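PDB 6RW0: protein angel homolog 2 from Homo sapiens, which removes 2',3'-cyclic phosphates as a phosphatase of the CCR4 deadenylase family and probably binds the 3' untranslated regions of messenger RNAs. Local coordinates for residues L60-L65 / S83-N88; E114-L119 / Y124-K129; S247-G252 / Y365-A370; L254-L259 / I288-V293. One frame throughout, in Å; residues are numbered along the deposited sequence.

Interaction 1: residues L60-L65 / S83-N88; sequences LSQDLL and SFRFPN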
# COMPACT_ATOMS: atom_id res chain seq x y z
N LEU A 60 1.69 1.81 12.10
CA LEU A 60 2.93 1.72 12.88
C LEU A 60 2.80 0.65 13.97
O LEU A 60 2.11 0.84 14.97
CB LEU A 60 3.39 3.08 13.43
CG LEU A 60 4.66 3.07 14.29
CD1 LEU A 60 5.87 2.46 13.61
CD2 LEU A 60 4.94 4.51 14.73
N SER A 61 3.48 -0.47 13.76
CA SER A 61 3.49 -1.54 14.75
C SER A 61 4.29 -1.13 15.97
O SER A 61 5.38 -0.57 15.85
CB SER A 61 4.13 -2.77 14.09
OG SER A 61 4.80 -3.61 15.01
N GLN A 62 3.75 -1.40 17.17
CA GLN A 62 4.45 -1.01 18.39
C GLN A 62 5.82 -1.68 18.49
O GLN A 62 6.80 -1.04 18.91
CB GLN A 62 3.62 -1.34 19.63
CG GLN A 62 4.17 -0.70 20.89
CD GLN A 62 4.04 0.81 20.87
OE1 GLN A 62 3.17 1.36 20.20
NE2 GLN A 62 4.89 1.49 21.64
N ASP A 63 5.91 -2.98 18.16
CA ASP A 63 7.20 -3.66 18.21
C ASP A 63 8.20 -2.98 17.29
O ASP A 63 9.37 -2.81 17.65
CB ASP A 63 7.07 -5.12 17.78
CG ASP A 63 6.44 -6.02 18.82
OD1 ASP A 63 6.13 -5.57 19.94
OD2 ASP A 63 6.26 -7.22 18.51
N LEU A 64 7.76 -2.62 16.08
CA LEU A 64 8.67 -1.97 15.13
C LEU A 64 9.03 -0.56 15.57
O LEU A 64 10.16 -0.12 15.37
CB LEU A 64 8.09 -2.00 13.72
CG LEU A 64 7.85 -3.41 13.16
CD1 LEU A 64 7.34 -3.29 11.71
CD2 LEU A 64 9.08 -4.28 13.25
N LEU A 65 8.10 0.15 16.21
CA LEU A 65 8.42 1.45 16.78
C LEU A 65 9.53 1.31 17.81
O LEU A 65 10.55 2.00 17.74
CB LEU A 65 7.15 2.02 17.42
CG LEU A 65 7.11 3.43 17.96
CD1 LEU A 65 5.66 3.78 18.31
CD2 LEU A 65 8.00 3.59 19.19
N SER A 83 -0.92 2.20 24.46
CA SER A 83 -2.12 2.60 25.18
C SER A 83 -2.56 4.01 24.80
O SER A 83 -3.74 4.36 24.97
CB SER A 83 -1.87 2.53 26.68
OG SER A 83 -0.81 3.39 27.06
N PHE A 84 -1.63 4.84 24.33
CA PHE A 84 -1.91 6.19 23.83
C PHE A 84 -2.29 6.16 22.35
O PHE A 84 -3.27 6.79 21.93
CB PHE A 84 -0.67 7.09 24.05
CG PHE A 84 -0.92 8.53 23.72
CD1 PHE A 84 -0.78 9.00 22.42
CD2 PHE A 84 -1.31 9.42 24.70
CE1 PHE A 84 -1.03 10.32 22.10
CE2 PHE A 84 -1.56 10.75 24.39
CZ PHE A 84 -1.43 11.20 23.09
N ARG A 85 -1.53 5.42 21.55
CA ARG A 85 -1.70 5.49 20.10
C ARG A 85 -2.98 4.81 19.63
O ARG A 85 -3.66 5.32 18.73
CB ARG A 85 -0.49 4.86 19.40
CG ARG A 85 0.81 5.57 19.71
CD ARG A 85 1.91 5.20 18.71
NE ARG A 85 2.18 3.77 18.61
CZ ARG A 85 1.97 3.02 17.53
NH1 ARG A 85 1.44 3.51 16.42
NH2 ARG A 85 2.29 1.73 17.56
N PHE A 86 -3.30 3.63 20.15
CA PHE A 86 -4.43 2.89 19.60
C PHE A 86 -5.74 3.67 19.73
O PHE A 86 -6.50 3.72 18.75
CB PHE A 86 -4.55 1.50 20.20
CG PHE A 86 -5.78 0.78 19.74
CD1 PHE A 86 -5.95 0.46 18.41
CD2 PHE A 86 -6.80 0.49 20.63
CE1 PHE A 86 -7.11 -0.18 17.98
CE2 PHE A 86 -7.95 -0.14 20.20
CZ PHE A 86 -8.10 -0.47 18.87
N PRO A 87 -6.07 4.28 20.87
CA PRO A 87 -7.31 5.07 20.90
C PRO A 87 -7.36 6.16 19.85
O PRO A 87 -8.43 6.43 19.29
CB PRO A 87 -7.35 5.62 22.33
CG PRO A 87 -6.56 4.64 23.13
CD PRO A 87 -5.46 4.16 22.21
N ASN A 88 -6.23 6.81 19.56
CA ASN A 88 -6.20 7.82 18.51
C ASN A 88 -6.44 7.21 17.13
O ASN A 88 -7.19 7.77 16.32
CB ASN A 88 -4.85 8.54 18.53
CG ASN A 88 -4.82 9.71 19.47
OD1 ASN A 88 -5.84 10.13 20.02
ND2 ASN A 88 -3.63 10.27 19.64
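Arg-85 reaches out from helix 82-96 and lays its guanidinium across the start of helix 62-67, where two oxygens receive it. The amide oxygen of Gln-62 is gripped side-on: Arg-85 NE lies 3.1 Å and Arg-85 NH2 2.8 Å from Gln-62 OE1, which sits almost exactly in the guanidinium plane. The second acceptor is a main-chain carbonyl. Arg-85 NH2 donates to Leu-60 O at 2.7 Å from above that carbonyl's plane, and NH1 adds a weak bond to the same oxygen. Arg-85 NH1 is also tied to Ile-59 O and Ser-415 O, which gives every guanidinium nitrogen an acceptor in this buried setting. The loop carrying Leu-60 follows a central strand of the endonuclease/exonuclease/phosphatase fold, and the Leu-60 side chain lies about 5 Å from the bound magnesium ion, so the arginine probably helps to hold the loop that passes beside the metal site. Leu-65 CD1 rests over one guanidinium face, 3.5 Å from Arg-85 NE. A bend at chi2 (68°) brings the Gln-62 amide round to the arginine, while its NE2 bonds Leu-80 O and Glu-66 OE2. A leucine in place of Arg-85 would probably leave Gln-62 OE1 and Leu-60 O without these donors and the Gln-62 amide less firmly fixed. Ser-61 caps helix 62-67: its OG takes a weak bond from Leu-64 N and is bonded to Gln-107 OE1.

Interaction 2: residues E114-L119 / Y124-K129; sequences EIRPSL and YHCEYK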
# COMPACT_ATOMS: atom_id res chain seq x y z
N GLU A 114 -7.40 -6.30 20.44
CA GLU A 114 -8.00 -4.98 20.42
C GLU A 114 -8.43 -4.49 19.04
O GLU A 114 -9.54 -3.99 18.88
CB GLU A 114 -7.03 -3.94 20.99
CG GLU A 114 -6.38 -4.25 22.30
CD GLU A 114 -5.18 -3.37 22.49
OE1 GLU A 114 -5.37 -2.24 22.98
OE2 GLU A 114 -4.07 -3.79 22.09
N ILE A 115 -7.56 -4.56 18.03
CA ILE A 115 -7.90 -3.97 16.71
C ILE A 115 -9.05 -4.71 16.03
O ILE A 115 -10.01 -4.07 15.68
CB ILE A 115 -6.67 -3.91 15.79
CG1 ILE A 115 -5.49 -3.20 16.46
CG2 ILE A 115 -7.04 -3.25 14.48
CD1 ILE A 115 -4.19 -3.37 15.70
N ARG A 116 -8.95 -6.02 15.88
CA ARG A 116 -10.03 -6.77 15.21
C ARG A 116 -11.35 -6.65 15.99
O ARG A 116 -12.32 -6.33 15.38
CB ARG A 116 -9.64 -8.22 14.98
CG ARG A 116 -10.51 -8.89 13.94
CD ARG A 116 -10.18 -10.34 13.75
NE ARG A 116 -10.81 -10.85 12.55
CZ ARG A 116 -12.04 -11.30 12.50
NH1 ARG A 116 -12.76 -11.34 13.60
NH2 ARG A 116 -12.54 -11.72 11.35
N PRO A 117 -11.42 -6.82 17.32
CA PRO A 117 -12.69 -6.67 18.00
C PRO A 117 -13.26 -5.25 17.83
O PRO A 117 -14.41 -5.12 17.64
CB PRO A 117 -12.37 -6.98 19.46
CG PRO A 117 -11.16 -7.83 19.39
CD PRO A 117 -10.37 -7.23 18.25
N SER A 118 -12.42 -4.23 17.89
CA SER A 118 -12.91 -2.86 17.75
C SER A 118 -13.46 -2.61 16.36
O SER A 118 -14.51 -1.99 16.21
CB SER A 118 -11.79 -1.87 18.08
OG SER A 118 -11.42 -1.95 19.45
N LEU A 119 -12.78 -3.11 15.32
CA LEU A 119 -13.28 -2.90 13.97
C LEU A 119 -14.55 -3.70 13.72
O LEU A 119 -15.47 -3.21 13.05
CB LEU A 119 -12.20 -3.25 12.95
CG LEU A 119 -10.96 -2.36 13.00
CD1 LEU A 119 -9.90 -2.79 11.99
CD2 LEU A 119 -11.33 -0.89 12.77
N TYR A 124 -17.25 -3.84 10.51
CA TYR A 124 -16.30 -4.34 9.50
C TYR A 124 -16.10 -5.84 9.62
O TYR A 124 -16.07 -6.34 10.70
CB TYR A 124 -14.91 -3.74 9.69
CG TYR A 124 -14.81 -2.28 9.36
CD1 TYR A 124 -14.70 -1.86 8.06
CD2 TYR A 124 -14.86 -1.33 10.35
CE1 TYR A 124 -14.63 -0.52 7.75
CE2 TYR A 124 -14.80 0.01 10.06
CZ TYR A 124 -14.67 0.42 8.75
OH TYR A 124 -14.61 1.73 8.45
N HIS A 125 -15.98 -6.52 8.49
CA HIS A 125 -15.46 -7.89 8.43
C HIS A 125 -13.96 -7.72 8.17
O HIS A 125 -13.65 -7.03 7.26
CB HIS A 125 -16.10 -8.66 7.31
CG HIS A 125 -15.48 -10.00 7.22
ND1 HIS A 125 -15.72 -10.94 8.15
CD2 HIS A 125 -14.51 -10.48 6.45
CE1 HIS A 125 -15.00 -11.98 7.91
NE2 HIS A 125 -14.30 -11.73 6.87
N CYS A 126 -13.09 -8.37 8.92
CA CYS A 126 -11.65 -8.18 8.84
C CYS A 126 -10.94 -9.45 8.39
O CYS A 126 -11.21 -10.54 8.90
CB CYS A 126 -11.09 -7.80 10.22
SG CYS A 126 -11.79 -6.28 10.89
N GLU A 127 -9.98 -9.29 7.47
CA GLU A 127 -9.12 -10.38 7.03
C GLU A 127 -7.66 -9.97 7.16
O GLU A 127 -7.28 -8.87 6.72
CB GLU A 127 -9.42 -10.78 5.58
CG GLU A 127 -10.78 -11.44 5.37
CD GLU A 127 -10.88 -12.85 5.94
OE1 GLU A 127 -9.84 -13.46 6.28
OE2 GLU A 127 -12.02 -13.35 6.04
N TYR A 128 -6.84 -10.85 7.72
CA TYR A 128 -5.46 -10.53 8.05
C TYR A 128 -4.49 -11.46 7.34
O TYR A 128 -4.79 -12.64 7.12
CB TYR A 128 -5.26 -10.72 9.55
CG TYR A 128 -3.93 -10.37 10.19
CD1 TYR A 128 -3.37 -9.11 10.04
CD2 TYR A 128 -3.30 -11.26 11.04
CE1 TYR A 128 -2.19 -8.78 10.68
CE2 TYR A 128 -2.12 -10.95 11.68
CZ TYR A 128 -1.57 -9.71 11.50
OH TYR A 128 -0.41 -9.40 12.18
N LYS A 129 -3.32 -10.93 7.03
CA LYS A 129 -2.20 -11.75 6.58
C LYS A 129 -0.94 -11.22 7.24
O LYS A 129 -0.47 -10.13 6.92
CB LYS A 129 -2.07 -11.74 5.06
CG LYS A 129 -0.88 -12.55 4.54
CD LYS A 129 -0.96 -14.02 4.97
CE LYS A 129 0.21 -14.80 4.44
NZ LYS A 129 0.23 -16.19 4.96
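Two hydrogen bonds join Arg-116 and Leu-119 of helix 108-121 to strand 124-130, which runs back beneath the helix at 151° between the segment directions, close to antiparallel. In the first, Arg-116 NH2 donates to Cys-126 O at 3.0 Å. The nitrogen approaches in the carbonyl plane, on a lone pair, although the oxygen lies 21° out of the guanidinium plane. The arginine spans the gap to the strand because its chain is extended as far as NE, with CG turned away from the backbone nitrogen (chi1 -162°). The other bond is purely main-chain: Tyr-124 N to Leu-119 O, 3.2 Å, where the tight connection turns helix into strand. The same carbonyl oxygen also lies at the edge of the Tyr-124 ring, 3.3 Å from Tyr-124 CD2.

Apolar contacts fill the space between. Leu-119 CB meets Cys-126 SG at 3.7 Å, and Leu-119 CD1 closes on the sulfur from farther along its chain. The aliphatic part of Arg-116 lies alongside Cys-126 CB. Cys-142 of the next strand joins this packing against Leu-119, Tyr-124 and Cys-126.

Polar and charged groups lie at the margin. His-125 NE2 donates to Glu-127 OE2 at 2.9 Å, while Arg-116 has a long, weak ion pair with Glu-120. With an alanine in place of Arg-116, Cys-126 O would probably lose its side-chain donor and Cys-126 CB the aliphatic chain beside it. The apolar centre gives little direction of its own, so the two directional bonds, one at the turn and one from the arginine, probably set how the helix lies along the edge strand.

Interaction 3: residues S247-G252 / Y365-A370; sequences SFIKEG and YIFYSA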
# COMPACT_ATOMS: atom_id res chain seq x y z
N SER A 247 6.64 4.32 -11.75
CA SER A 247 6.34 4.48 -13.16
C SER A 247 5.85 3.18 -13.77
O SER A 247 4.95 3.19 -14.63
CB SER A 247 7.59 4.98 -13.89
OG SER A 247 8.00 6.23 -13.38
N PHE A 248 6.42 2.05 -13.36
CA PHE A 248 5.95 0.76 -13.84
C PHE A 248 4.47 0.56 -13.51
O PHE A 248 3.68 0.15 -14.36
CB PHE A 248 6.82 -0.37 -13.25
CG PHE A 248 6.28 -1.74 -13.54
CD1 PHE A 248 6.02 -2.12 -14.84
CD2 PHE A 248 6.03 -2.64 -12.53
CE1 PHE A 248 5.50 -3.37 -15.13
CE2 PHE A 248 5.51 -3.90 -12.82
CZ PHE A 248 5.26 -4.26 -14.12
N ILE A 249 4.08 0.85 -12.27
CA ILE A 249 2.67 0.69 -11.90
C ILE A 249 1.80 1.56 -12.78
O ILE A 249 0.78 1.11 -13.33
CB ILE A 249 2.46 1.00 -10.41
CG1 ILE A 249 3.23 -0.01 -9.55
CG2 ILE A 249 0.97 0.98 -10.05
CD1 ILE A 249 3.24 0.30 -8.07
N LYS A 250 2.17 2.83 -12.94
CA LYS A 250 1.31 3.78 -13.64
C LYS A 250 1.27 3.53 -15.14
O LYS A 250 0.22 3.71 -15.77
CB LYS A 250 1.82 5.20 -13.41
CG LYS A 250 1.74 5.72 -12.02
CD LYS A 250 0.30 5.94 -11.57
CE LYS A 250 -0.34 7.16 -12.22
NZ LYS A 250 0.30 8.46 -11.84
N GLU A 251 2.39 3.16 -15.74
CA GLU A 251 2.46 3.04 -17.19
C GLU A 251 2.22 1.63 -17.70
O GLU A 251 1.87 1.46 -18.87
CB GLU A 251 3.82 3.53 -17.70
CG GLU A 251 4.16 4.95 -17.28
CD GLU A 251 3.12 5.97 -17.72
OE1 GLU A 251 2.54 5.80 -18.81
OE2 GLU A 251 2.88 6.94 -16.97
N GLY A 252 2.39 0.61 -16.86
CA GLY A 252 2.29 -0.76 -17.31
C GLY A 252 3.49 -1.25 -18.07
O GLY A 252 3.41 -2.30 -18.71
N TYR A 365 0.20 4.67 -1.28
CA TYR A 365 -0.61 4.94 -2.46
C TYR A 365 -1.96 4.25 -2.39
O TYR A 365 -2.11 3.19 -1.77
CB TYR A 365 0.10 4.43 -3.74
CG TYR A 365 1.47 5.02 -3.92
CD1 TYR A 365 1.63 6.21 -4.60
CD2 TYR A 365 2.60 4.42 -3.38
CE1 TYR A 365 2.87 6.79 -4.76
CE2 TYR A 365 3.85 5.00 -3.53
CZ TYR A 365 3.97 6.19 -4.21
OH TYR A 365 5.21 6.76 -4.35
N ILE A 366 -2.93 4.83 -3.09
CA ILE A 366 -4.13 4.13 -3.52
C ILE A 366 -4.13 4.20 -5.04
O ILE A 366 -4.27 5.29 -5.62
CB ILE A 366 -5.42 4.72 -2.94
CG1 ILE A 366 -5.44 4.67 -1.41
CG2 ILE A 366 -6.61 3.92 -3.48
CD1 ILE A 366 -6.60 5.42 -0.75
N PHE A 367 -3.96 3.05 -5.70
CA PHE A 367 -4.07 2.93 -7.14
C PHE A 367 -5.42 2.32 -7.47
O PHE A 367 -5.97 1.54 -6.69
CB PHE A 367 -2.96 2.03 -7.68
CG PHE A 367 -1.57 2.57 -7.49
CD1 PHE A 367 -1.10 3.59 -8.29
CD2 PHE A 367 -0.71 2.00 -6.55
CE1 PHE A 367 0.20 4.06 -8.14
CE2 PHE A 367 0.59 2.46 -6.41
CZ PHE A 367 1.03 3.50 -7.19
N TYR A 368 -5.97 2.69 -8.63
CA TYR A 368 -7.29 2.18 -9.00
C TYR A 368 -7.41 2.05 -10.52
O TYR A 368 -6.76 2.78 -11.27
CB TYR A 368 -8.41 3.08 -8.46
CG TYR A 368 -8.43 4.48 -9.04
CD1 TYR A 368 -9.34 4.83 -10.03
CD2 TYR A 368 -7.55 5.47 -8.59
CE1 TYR A 368 -9.37 6.11 -10.56
CE2 TYR A 368 -7.57 6.75 -9.12
CZ TYR A 368 -8.48 7.06 -10.11
OH TYR A 368 -8.52 8.33 -10.65
N SER A 369 -8.25 1.11 -10.95
CA SER A 369 -8.55 0.93 -12.36
C SER A 369 -9.21 2.17 -12.93
O SER A 369 -10.25 2.60 -12.42
CB SER A 369 -9.60 -0.17 -12.50
OG SER A 369 -9.04 -1.41 -12.20
N ALA A 370 -8.66 2.69 -14.02
CA ALA A 370 -9.26 3.88 -14.60
C ALA A 370 -9.04 3.95 -16.10
O ALA A 370 -8.05 3.44 -16.63
CB ALA A 370 -8.71 5.16 -13.95
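Ile-249 sets its CG2 methyl squarely over the Phe-367 ring, 3.6 Å from the ring centroid and only 7° off the normal, a CH-pi contact. The branch is put there by chi1 (-64°), which turns CG2 anti to the backbone nitrogen and CG1 anti to the carbonyl carbon. From CG1 the chain continues to a second touch, Ile-249 CD1 to Phe-367 CE2 at 3.8 Å, so both ends of the isoleucine bear on one ring. Lys-250 comes in at the ring's edge: its CD lies 3.9 Å from Phe-367 CE1, near the ring plane. Bends at chi2, chi3 and chi4 curl the lysine chain, and its NZ is hydrogen-bonded to Tyr-246 OH. Here the short helix 244-251 packs on one of the two central sheets of the DNase I-like fold, through strand 359-369. That strand pairs antiparallel with strand 231-236, and Phe-367 is held in line by backbone bonding with Met-233. The Met-233 side chain touches both Ile-249 and Phe-367. Farther out, Leu-210 of helix 203-220 and Leu-336 of strand 336-338 pack on Ile-249 from helix and sheet. Gly-252 is the first residue past the helix, and its positive phi (77°) would press a side chain against the preceding carbonyl oxygen; its backbone is bonded to His-332, and Ile-249 O accepts from His-332 NE2.

Interaction 4: residues L254-L259 / I288-V293; sequences LNYEGL and ISQNCV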
# COMPACT_ATOMS: atom_id res chain seq x y z
N LEU A 254 8.13 -1.00 -18.05
CA LEU A 254 9.38 -0.51 -17.47
C LEU A 254 10.52 -1.13 -18.24
O LEU A 254 10.65 -2.36 -18.29
CB LEU A 254 9.50 -0.88 -15.99
CG LEU A 254 10.85 -0.51 -15.35
CD1 LEU A 254 11.04 0.99 -15.32
CD2 LEU A 254 10.95 -1.08 -13.96
N ASN A 255 11.36 -0.29 -18.84
CA ASN A 255 12.62 -0.72 -19.42
C ASN A 255 13.66 -0.60 -18.32
O ASN A 255 14.01 0.51 -17.91
CB ASN A 255 12.95 0.16 -20.62
CG ASN A 255 14.23 -0.27 -21.30
OD1 ASN A 255 15.02 -1.01 -20.73
ND2 ASN A 255 14.44 0.22 -22.51
N TYR A 256 14.11 -1.73 -17.80
CA TYR A 256 15.05 -1.75 -16.65
C TYR A 256 16.49 -1.98 -17.09
O TYR A 256 17.30 -2.26 -16.26
CB TYR A 256 14.54 -2.72 -15.58
CG TYR A 256 14.42 -4.16 -16.00
CD1 TYR A 256 15.50 -5.01 -15.91
CD2 TYR A 256 13.23 -4.67 -16.47
CE1 TYR A 256 15.41 -6.33 -16.28
CE2 TYR A 256 13.12 -5.98 -16.87
CZ TYR A 256 14.22 -6.82 -16.77
OH TYR A 256 14.16 -8.11 -17.16
N GLU A 257 16.81 -1.86 -18.37
CA GLU A 257 18.19 -1.99 -18.82
C GLU A 257 19.07 -0.98 -18.11
O GLU A 257 18.77 0.22 -18.08
CB GLU A 257 18.24 -1.76 -20.34
CG GLU A 257 19.61 -1.89 -20.96
CD GLU A 257 19.61 -1.63 -22.46
OE1 GLU A 257 18.73 -0.89 -22.95
OE2 GLU A 257 20.49 -2.18 -23.16
N GLY A 258 20.17 -1.46 -17.52
CA GLY A 258 21.13 -0.61 -16.85
C GLY A 258 20.70 -0.04 -15.52
O GLY A 258 21.40 0.81 -14.97
N LEU A 259 19.57 -0.47 -14.97
CA LEU A 259 19.04 0.16 -13.77
C LEU A 259 19.66 -0.46 -12.52
O LEU A 259 19.48 -1.66 -12.29
CB LEU A 259 17.53 -0.01 -13.74
CG LEU A 259 16.74 0.55 -12.56
CD1 LEU A 259 17.00 2.02 -12.41
CD2 LEU A 259 15.25 0.28 -12.78
N ILE A 288 6.23 -16.67 -12.83
CA ILE A 288 5.58 -15.40 -13.20
C ILE A 288 6.28 -14.87 -14.45
O ILE A 288 7.49 -14.77 -14.46
CB ILE A 288 5.58 -14.40 -12.02
CG1 ILE A 288 4.71 -14.94 -10.88
CG2 ILE A 288 5.11 -13.03 -12.48
CD1 ILE A 288 4.75 -14.10 -9.63
N SER A 289 5.53 -14.51 -15.48
CA SER A 289 6.08 -14.02 -16.76
C SER A 289 6.54 -12.57 -16.62
O SER A 289 6.18 -11.92 -15.67
CB SER A 289 5.05 -14.13 -17.84
OG SER A 289 4.11 -13.08 -17.74
N GLN A 290 7.16 -12.04 -17.66
CA GLN A 290 7.57 -10.61 -17.73
C GLN A 290 6.35 -9.68 -17.85
O GLN A 290 6.56 -8.51 -17.82
CB GLN A 290 8.54 -10.36 -18.88
CG GLN A 290 9.84 -11.11 -18.73
CD GLN A 290 10.61 -10.64 -17.53
OE1 GLN A 290 10.43 -11.18 -16.46
NE2 GLN A 290 11.45 -9.63 -17.69
N ASN A 291 5.15 -10.18 -18.13
CA ASN A 291 3.89 -9.41 -18.09
C ASN A 291 3.25 -9.52 -16.70
O ASN A 291 2.11 -9.13 -16.59
CB ASN A 291 2.95 -9.85 -19.20
CG ASN A 291 3.50 -9.60 -20.58
OD1 ASN A 291 4.36 -8.76 -20.76
ND2 ASN A 291 3.00 -10.32 -21.55
N CYS A 292 3.94 -10.10 -15.70
CA CYS A 292 3.45 -10.16 -14.32
C CYS A 292 2.16 -10.98 -14.20
O CYS A 292 1.26 -10.63 -13.43
CB CYS A 292 3.31 -8.77 -13.69
SG CYS A 292 4.88 -7.91 -13.54
N VAL A 293 2.08 -12.06 -14.96
CA VAL A 293 0.99 -13.02 -14.81
C VAL A 293 1.57 -14.39 -14.47
O VAL A 293 2.69 -14.73 -14.85
CB VAL A 293 0.08 -13.12 -16.04
CG1 VAL A 293 -0.52 -11.76 -16.34
CG2 VAL A 293 0.82 -13.66 -17.24
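The contact joins two beta turns, a type II turn from Tyr-256 to Leu-259 and a type I turn from Ser-289 to Cys-292, each closed by a backbone bond from its last residue's nitrogen to its first residue's oxygen. One side-chain pair spans the gap between them. Gln-290 NE2 donates to Tyr-256 OH at 3.2 Å, a weak bond because the N-H points well off the oxygen (123°). The amide nitrogen arrives at the edge of the tyrosine ring, with the two flat groups turned 77° apart. Tyr-256 holds CG between its backbone nitrogen and carbonyl carbon (chi1 61°), and from there the ring extends toward the glutamine. Leu-330 of strand 329-331 touches both side chains.

Further bonds steady the turns. Asn-255 OD1 accepts from Glu-257 N at 3.1 Å in an Asx turn, and Ser-289 OG accepts from Asn-291 N at 3.1 Å in an ST turn. Gln-290 is also joined through its backbone to Gln-331. The pair weakly links two irregular connections around the two-stranded antiparallel sheet of 253-255 and 329-331, consistent with a peripheral addition to the DNase I-like fold.

How the interactions relate
From the N terminus, interaction 1 comes first, closing the short excursion between helices 62-67 and 82-96. Interaction 2 follows in series and closes the tight turn from helix 108-121 into strand 124-130, an edge of the first sheet. The two touch where Phe-86 packs on Ile-115 and Ser-118, bringing helix 82-96 against helix 108-121. On the opposite side of the chain's centre, interaction 3 closes a loop of more than a hundred residues, from helix 244-251 to strand 359-369 of the second sheet. Interaction 4, nested inside that loop, joins the turn after strand 253-255 to the loop leading on to strand 329-331; it touches interaction 3 through Phe-248, which meets Cys-292 and Leu-254. None cross.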